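Long-range contact in penicillin binding protein 2X (Streptococcus thermophilus, PDB 5U47), which probably acts as a transpeptidase that cross-links peptidoglycan strands during septal cell wall synthesis and is a target of beta-lactam antibiotics: residues T484-G498 and N555-E567. The protein carries 1 engineered substitution. Sequence-based numbering, arbitrary orientation.
Sequences TLYNKSEGSPIIQVG and NNFFATVVNPVLE
Asn563 reaches across from the helix to the chain at Ile494-Gln496, where its ND2 gives a nearly straight hydrogen bond to Ile494 O (3.0 Å, 165°), close to the amide plane and in the carbonyl plane. One turn on, Glu567 OE2 takes the N-H of Gly498 almost in line through its anti lone pair (2.7 Å). The Glu567 and Val497 side chains run past each other in opposite directions, with Glu567 CG on Val497 CG1 (3.7 Å). At the other end Asn555 ND2 makes only a weak bond to Thr484 O (3.2 Å). The Asn556 amide lies across Ile494, its OD1 3.2 Å from Ile494 CD1, and beside the Asn487 amide, the planes 29° apart. Chi1 of -64° sets Ile495 CG1 anti to the carbonyl carbon and leaves CG2 anti to the N, where it meets Val562 CG1 and Asn563 OD1. Val497 CG2 lies against Leu566 CB (3.8 Å). Trp553 NE1 hydrogen-bonds Asn555 OD1, while Ser506 holds Thr484 OG1. Chain 494-498, following the hairpin, thus runs along the first turns of helix 558-572 of the transpeptidase domain; the hairpin meets Asn556 through Asn487. Leu485, Ile495 and Phe558 converge on Val530 of strand 526-534, Val562 rests on strand 541-548, and Pro564 packs against helix 224-241.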
ATOM      1  N   THR A 484      -4.944  12.747  27.467  1.00 34.28           N
ATOM      2  CA  THR A 484      -5.334  11.341  27.427  1.00 34.74           C
ATOM      3  C   THR A 484      -4.149  10.417  27.196  1.00 33.46           C
ATOM      4  O   THR A 484      -4.255   9.218  27.423  1.00 33.57           O
ATOM      5  CB  THR A 484      -6.360  11.073  26.317  1.00 35.65           C
ATOM      6  OG1 THR A 484      -5.840  11.547  25.066  1.00 36.77           O
ATOM      7  CG2 THR A 484      -7.665  11.773  26.637  1.00 37.91           C
ATOM      8  N   LEU A 485      -3.031  10.973  26.741  1.00 32.92           N
ATOM      9  CA  LEU A 485      -1.830  10.184  26.491  1.00 31.80           C
ATOM     10  C   LEU A 485      -0.673  10.522  27.431  1.00 32.15           C
ATOM     11  O   LEU A 485       0.494  10.301  27.090  1.00 31.98           O
ATOM     12  CB  LEU A 485      -1.423  10.261  25.006  1.00 31.23           C
ATOM     13  CG  LEU A 485      -2.398   9.580  24.039  1.00 31.13           C
ATOM     14  CD1 LEU A 485      -1.931   9.739  22.606  1.00 30.76           C
ATOM     15  CD2 LEU A 485      -2.575   8.101  24.367  1.00 31.47           C
ATOM     16  N   TYR A 486      -1.007  11.029  28.626  1.00 34.14           N
ATOM     17  CA  TYR A 486      -0.021  11.289  29.685  1.00 35.71           C
ATOM     18  C   TYR A 486      -0.083  10.090  30.627  1.00 35.80           C
ATOM     19  O   TYR A 486      -1.170   9.614  30.948  1.00 35.80           O
ATOM     20  CB  TYR A 486      -0.357  12.566  30.443  1.00 37.52           C
ATOM     21  CG  TYR A 486       0.633  12.947  31.526  1.00 39.73           C
ATOM     22  CD1 TYR A 486       1.802  13.650  31.225  1.00 41.34           C
ATOM     23  CD2 TYR A 486       0.386  12.638  32.859  1.00 41.53           C
ATOM     24  CE1 TYR A 486       2.702  14.021  32.223  1.00 41.67           C
ATOM     25  CE2 TYR A 486       1.279  13.005  33.859  1.00 43.56           C
ATOM     26  CZ  TYR A 486       2.431  13.697  33.534  1.00 44.26           C
ATOM     27  OH  TYR A 486       3.313  14.066  34.529  1.00 45.73           O
ATOM     28  N   ASN A 487       1.072   9.582  31.049  1.00 36.54           N
ATOM     29  CA  ASN A 487       1.101   8.423  31.938  1.00 38.11           C
ATOM     30  C   ASN A 487       1.216   8.919  33.377  1.00 40.32           C
ATOM     31  O   ASN A 487       2.311   9.201  33.863  1.00 39.17           O
ATOM     32  CB  ASN A 487       2.252   7.484  31.587  1.00 37.87           C
ATOM     33  CG  ASN A 487       2.246   6.206  32.422  1.00 38.80           C
ATOM     34  OD1 ASN A 487       1.582   6.122  33.449  1.00 39.95           O
ATOM     35  ND2 ASN A 487       3.001   5.214  31.979  1.00 39.85           N
ATOM     36  N   LYS A 488       0.080   9.013  34.048  1.00 43.27           N
ATOM     37  CA  LYS A 488       0.053   9.533  35.425  1.00 48.48           C
ATOM     38  C   LYS A 488       0.880   8.710  36.404  1.00 48.63           C
ATOM     39  O   LYS A 488       1.465   9.267  37.318  1.00 48.65           O
ATOM     40  CB  LYS A 488      -1.390   9.701  35.909  1.00 51.93           C
ATOM     41  CG  LYS A 488      -2.148  10.676  35.022  1.00 53.51           C
ATOM     42  CD  LYS A 488      -3.544  11.023  35.499  1.00 55.98           C
ATOM     43  CE  LYS A 488      -4.177  11.911  34.440  1.00 57.98           C
ATOM     44  NZ  LYS A 488      -5.499  12.483  34.792  1.00 61.65           N
ATOM     45  N   SER A 489       0.947   7.397  36.178  1.00 48.59           N
ATOM     46  CA  SER A 489       1.738   6.494  37.019  1.00 50.76           C
ATOM     47  C   SER A 489       3.242   6.738  36.924  1.00 50.93           C
ATOM     48  O   SER A 489       3.953   6.442  37.874  1.00 51.87           O
ATOM     49  CB  SER A 489       1.455   5.026  36.674  1.00 51.75           C
ATOM     50  OG  SER A 489       0.105   4.691  36.936  1.00 54.36           O
ATOM     51  N   GLU A 490       3.726   7.249  35.792  1.00 47.23           N
ATOM     52  CA  GLU A 490       5.166   7.527  35.618  1.00 48.54           C
ATOM     53  C   GLU A 490       5.501   9.016  35.620  1.00 47.11           C
ATOM     54  O   GLU A 490       6.679   9.383  35.637  1.00 48.79           O
ATOM     55  CB  GLU A 490       5.711   6.880  34.332  1.00 50.70           C
ATOM     56  CG  GLU A 490       5.661   5.356  34.327  1.00 53.87           C
ATOM     57  CD  GLU A 490       6.485   4.718  35.444  1.00 61.00           C
ATOM     58  OE1 GLU A 490       7.432   5.358  35.967  1.00 65.96           O
ATOM     59  OE2 GLU A 490       6.185   3.561  35.809  1.00 67.74           O
ATOM     60  N   GLY A 491       4.481   9.869  35.623  1.00 44.45           N
ATOM     61  CA  GLY A 491       4.700  11.305  35.596  1.00 43.96           C
ATOM     62  C   GLY A 491       5.328  11.761  34.292  1.00 42.83           C
ATOM     63  O   GLY A 491       6.182  12.640  34.289  1.00 45.01           O
ATOM     64  N   SER A 492       4.909  11.166  33.179  1.00 39.50           N
ATOM     65  CA  SER A 492       5.474  11.530  31.872  1.00 39.16           C
ATOM     66  C   SER A 492       4.567  11.100  30.727  1.00 36.03           C
ATOM     67  O   SER A 492       3.630  10.338  30.942  1.00 34.68           O
ATOM     68  CB  SER A 492       6.861  10.891  31.697  1.00 39.55           C
ATOM     69  OG  SER A 492       6.767   9.481  31.731  1.00 39.90           O
ATOM     70  N   PRO A 493       4.827  11.604  29.505  1.00 35.10           N
ATOM     71  CA  PRO A 493       4.002  11.161  28.377  1.00 33.63           C
ATOM     72  C   PRO A 493       4.156   9.672  28.067  1.00 32.18           C
ATOM     73  O   PRO A 493       5.239   9.100  28.255  1.00 32.12           O
ATOM     74  CB  PRO A 493       4.539  11.977  27.199  1.00 33.29           C
ATOM     75  CG  PRO A 493       5.173  13.172  27.825  1.00 34.75           C
ATOM     76  CD  PRO A 493       5.750  12.680  29.113  1.00 36.13           C
ATOM     77  N   ILE A 494       3.073   9.058  27.609  1.00 31.36           N
ATOM     78  CA  ILE A 494       3.117   7.663  27.180  1.00 30.48           C
ATOM     79  C   ILE A 494       4.052   7.536  25.983  1.00 29.84           C
ATOM     80  O   ILE A 494       4.925   6.659  25.958  1.00 29.78           O
ATOM     81  CB  ILE A 494       1.719   7.149  26.787  1.00 29.85           C
ATOM     82  CG1 ILE A 494       0.839   7.051  28.040  1.00 31.26           C
ATOM     83  CG2 ILE A 494       1.813   5.794  26.082  1.00 28.51           C
ATOM     84  CD1 ILE A 494      -0.606   6.677  27.750  1.00 31.50           C
ATOM     85  N   ILE A 495       3.861   8.408  24.999  1.00 29.38           N
ATOM     86  CA  ILE A 495       4.670   8.371  23.785  1.00 28.27           C
ATOM     87  C   ILE A 495       5.881   9.295  23.900  1.00 28.94           C
ATOM     88  O   ILE A 495       5.750  10.505  24.044  1.00 29.96           O
ATOM     89  CB  ILE A 495       3.823   8.650  22.532  1.00 28.53           C
ATOM     90  CG1 ILE A 495       2.789   7.521  22.388  1.00 29.99           C
ATOM     91  CG2 ILE A 495       4.714   8.683  21.286  1.00 27.76           C
ATOM     92  CD1 ILE A 495       1.826   7.673  21.234  1.00 31.99           C
ATOM     93  N   GLN A 496       7.061   8.679  23.846  1.00 28.91           N
ATOM     94  CA  GLN A 496       8.316   9.387  23.937  1.00 31.07           C
ATOM     95  C   GLN A 496       9.243   8.914  22.825  1.00 30.52           C
ATOM     96  O   GLN A 496       9.244   7.732  22.481  1.00 30.35           O
ATOM     97  CB  GLN A 496       8.965   9.136  25.308  1.00 32.72           C
ATOM     98  CG  GLN A 496       8.161   9.670  26.486  1.00 34.90           C
ATOM     99  CD  GLN A 496       8.824   9.426  27.825  1.00 37.20           C
ATOM    100  OE1 GLN A 496      10.050   9.364  27.920  1.00 40.69           O
ATOM    101  NE2 GLN A 496       8.023   9.311  28.871  1.00 37.26           N
ATOM    102  N   VAL A 497       9.994   9.851  22.248  1.00 30.76           N
ATOM    103  CA  VAL A 497      10.976   9.560  21.200  1.00 31.18           C
ATOM    104  C   VAL A 497      12.222  10.378  21.556  1.00 32.78           C
ATOM    105  O   VAL A 497      12.291  11.585  21.285  1.00 31.84           O
ATOM    106  CB  VAL A 497      10.431   9.914  19.804  1.00 30.30           C
ATOM    107  CG1 VAL A 497      11.430   9.512  18.731  1.00 30.91           C
ATOM    108  CG2 VAL A 497       9.100   9.213  19.557  1.00 30.55           C
ATOM    109  N   GLY A 498      13.187   9.730  22.215  1.00 34.78           N
ATOM    110  CA  GLY A 498      14.371  10.441  22.715  1.00 36.24           C
ATOM    111  C   GLY A 498      13.887  11.589  23.600  1.00 37.61           C
ATOM    112  O   GLY A 498      13.028  11.388  24.460  1.00 37.75           O
ATOM    113  N   ASN A 555      -4.059   2.808  27.517  1.00 36.57           N
ATOM    114  CA  ASN A 555      -3.349   3.665  26.557  1.00 36.39           C
ATOM    115  C   ASN A 555      -1.834   3.488  26.586  1.00 33.83           C
ATOM    116  O   ASN A 555      -1.175   3.692  25.578  1.00 30.94           O
ATOM    117  CB  ASN A 555      -3.744   5.136  26.708  1.00 38.39           C
ATOM    118  CG  ASN A 555      -5.090   5.446  26.071  1.00 39.55           C
ATOM    119  OD1 ASN A 555      -5.535   4.750  25.157  1.00 40.24           O
ATOM    120  ND2 ASN A 555      -5.729   6.512  26.527  1.00 41.37           N
ATOM    121  N   ASN A 556      -1.300   3.075  27.733  1.00 34.58           N
ATOM    122  CA  ASN A 556       0.125   2.816  27.888  1.00 35.06           C
ATOM    123  C   ASN A 556       0.636   1.766  26.909  1.00 32.47           C
ATOM    124  O   ASN A 556       1.841   1.729  26.621  1.00 31.46           O
ATOM    125  CB  ASN A 556       0.433   2.344  29.318  1.00 40.05           C
ATOM    126  CG  ASN A 556       0.149   3.412  30.367  1.00 44.17           C
ATOM    127  OD1 ASN A 556       0.046   4.592  30.048  1.00 48.23           O
ATOM    128  ND2 ASN A 556       0.012   2.996  31.627  1.00 47.22           N
ATOM    129  N   PHE A 557      -0.255   0.911  26.402  1.00 31.22           N
ATOM    130  CA  PHE A 557       0.177  -0.113  25.453  1.00 30.99           C
ATOM    131  C   PHE A 557       0.711   0.470  24.160  1.00 29.52           C
ATOM    132  O   PHE A 557       1.501  -0.190  23.493  1.00 28.98           O
ATOM    133  CB  PHE A 557      -0.914  -1.136  25.113  1.00 32.23           C
ATOM    134  CG  PHE A 557      -1.359  -1.995  26.276  1.00 33.92           C
ATOM    135  CD1 PHE A 557      -0.494  -2.342  27.301  1.00 35.62           C
ATOM    136  CD2 PHE A 557      -2.634  -2.547  26.273  1.00 34.88           C
ATOM    137  CE1 PHE A 557      -0.918  -3.153  28.344  1.00 38.12           C
ATOM    138  CE2 PHE A 557      -3.057  -3.373  27.313  1.00 36.41           C
ATOM    139  CZ  PHE A 557      -2.199  -3.674  28.348  1.00 37.73           C
ATOM    140  N   PHE A 558       0.295   1.685  23.800  1.00 28.13           N
ATOM    141  CA  PHE A 558       0.813   2.297  22.575  1.00 27.35           C
ATOM    142  C   PHE A 558       2.322   2.509  22.626  1.00 27.22           C
ATOM    143  O   PHE A 558       2.976   2.537  21.582  1.00 26.71           O
ATOM    144  CB  PHE A 558       0.124   3.624  22.248  1.00 26.49           C
ATOM    145  CG  PHE A 558      -1.269   3.485  21.716  1.00 26.55           C
ATOM    146  CD1 PHE A 558      -1.541   2.643  20.647  1.00 26.28           C
ATOM    147  CD2 PHE A 558      -2.297   4.262  22.227  1.00 27.95           C
ATOM    148  CE1 PHE A 558      -2.824   2.532  20.133  1.00 27.04           C
ATOM    149  CE2 PHE A 558      -3.586   4.176  21.704  1.00 28.21           C
ATOM    150  CZ  PHE A 558      -3.852   3.308  20.657  1.00 26.94           C
ATOM    151  N   ALA A 559       2.871   2.647  23.831  1.00 28.93           N
ATOM    152  CA  ALA A 559       4.312   2.839  23.993  1.00 28.73           C
ATOM    153  C   ALA A 559       5.091   1.628  23.493  1.00 29.32           C
ATOM    154  O   ALA A 559       6.237   1.753  23.093  1.00 29.07           O
ATOM    155  CB  ALA A 559       4.657   3.115  25.428  1.00 31.23           C
ATOM    156  N   THR A 560       4.462   0.456  23.548  1.00 28.91           N
ATOM    157  CA  THR A 560       5.071  -0.773  23.086  1.00 29.68           C
ATOM    158  C   THR A 560       5.421  -0.730  21.595  1.00 29.17           C
ATOM    159  O   THR A 560       6.450  -1.253  21.173  1.00 29.27           O
ATOM    160  CB  THR A 560       4.115  -1.970  23.349  1.00 30.26           C
ATOM    161  OG1 THR A 560       3.827  -2.041  24.751  1.00 31.74           O
ATOM    162  CG2 THR A 560       4.728  -3.284  22.888  1.00 30.73           C
ATOM    163  N   VAL A 561       4.590  -0.066  20.809  1.00 28.96           N
ATOM    164  CA  VAL A 561       4.772  -0.054  19.361  1.00 29.36           C
ATOM    165  C   VAL A 561       5.250   1.304  18.819  1.00 28.42           C
ATOM    166  O   VAL A 561       6.171   1.341  18.023  1.00 29.64           O
ATOM    167  CB  VAL A 561       3.503  -0.615  18.650  1.00 31.24           C
ATOM    168  CG1 VAL A 561       2.283   0.232  18.914  1.00 33.07           C
ATOM    169  CG2 VAL A 561       3.732  -0.743  17.157  1.00 33.24           C
ATOM    170  N   VAL A 562       4.694   2.414  19.293  1.00 26.32           N
ATOM    171  CA  VAL A 562       5.082   3.714  18.772  1.00 26.41           C
ATOM    172  C   VAL A 562       6.501   4.148  19.182  1.00 26.81           C
ATOM    173  O   VAL A 562       7.317   4.458  18.319  1.00 26.86           O
ATOM    174  CB  VAL A 562       4.067   4.812  19.163  1.00 25.52           C
ATOM    175  CG1 VAL A 562       4.468   6.164  18.576  1.00 25.28           C
ATOM    176  CG2 VAL A 562       2.672   4.429  18.701  1.00 25.19           C
ATOM    177  N   ASN A 563       6.804   4.115  20.473  1.00 26.46           N
ATOM    178  CA  ASN A 563       8.098   4.629  20.970  1.00 27.86           C
ATOM    179  C   ASN A 563       9.336   4.012  20.319  1.00 26.82           C
ATOM    180  O   ASN A 563      10.156   4.742  19.769  1.00 25.96           O
ATOM    181  CB  ASN A 563       8.214   4.534  22.531  1.00 28.79           C
ATOM    182  CG  ASN A 563       7.099   5.276  23.261  1.00 29.27           C
ATOM    183  OD1 ASN A 563       6.038   5.508  22.706  1.00 29.75           O
ATOM    184  ND2 ASN A 563       7.338   5.634  24.520  1.00 30.13           N
ATOM    185  N   PRO A 564       9.483   2.677  20.383  1.00 27.04           N
ATOM    186  CA  PRO A 564      10.712   2.119  19.812  1.00 27.81           C
ATOM    187  C   PRO A 564      10.795   2.215  18.282  1.00 26.14           C
ATOM    188  O   PRO A 564      11.886   2.348  17.741  1.00 26.10           O
ATOM    189  CB  PRO A 564      10.717   0.678  20.318  1.00 29.19           C
ATOM    190  CG  PRO A 564       9.313   0.369  20.683  1.00 28.67           C
ATOM    191  CD  PRO A 564       8.627   1.644  20.998  1.00 27.62           C
ATOM    192  N   VAL A 565       9.661   2.168  17.594  1.00 24.66           N
ATOM    193  CA  VAL A 565       9.659   2.236  16.125  1.00 23.20           C
ATOM    194  C   VAL A 565      10.045   3.631  15.665  1.00 23.43           C
ATOM    195  O   VAL A 565      10.917   3.772  14.806  1.00 25.71           O
ATOM    196  CB  VAL A 565       8.311   1.774  15.544  1.00 22.35           C
ATOM    197  CG1 VAL A 565       8.261   2.005  14.011  1.00 21.01           C
ATOM    198  CG2 VAL A 565       8.114   0.298  15.876  1.00 23.14           C
ATOM    199  N   LEU A 566       9.443   4.668  16.245  1.00 23.81           N
ATOM    200  CA  LEU A 566       9.840   6.041  15.894  1.00 24.48           C
ATOM    201  C   LEU A 566      11.275   6.363  16.297  1.00 25.50           C
ATOM    202  O   LEU A 566      11.948   7.124  15.597  1.00 25.12           O
ATOM    203  CB  LEU A 566       8.877   7.086  16.468  1.00 25.03           C
ATOM    204  CG  LEU A 566       7.526   7.126  15.785  1.00 24.64           C
ATOM    205  CD1 LEU A 566       6.662   8.193  16.405  1.00 24.93           C
ATOM    206  CD2 LEU A 566       7.672   7.370  14.284  1.00 25.37           C
ATOM    207  N   GLU A 567      11.747   5.807  17.415  1.00 26.99           N
ATOM    208  CA  GLU A 567      13.141   6.005  17.819  1.00 29.13           C
ATOM    209  C   GLU A 567      14.069   5.310  16.814  1.00 29.13           C
ATOM    210  O   GLU A 567      15.117   5.852  16.457  1.00 28.33           O
ATOM    211  CB  GLU A 567      13.410   5.529  19.254  1.00 32.52           C
ATOM    212  CG  GLU A 567      12.910   6.525  20.288  1.00 35.96           C
ATOM    213  CD  GLU A 567      13.225   6.148  21.718  1.00 41.16           C
ATOM    214  OE1 GLU A 567      13.549   4.966  21.992  1.00 45.01           O
ATOM    215  OE2 GLU A 567      13.160   7.055  22.573  1.00 44.53           O
TER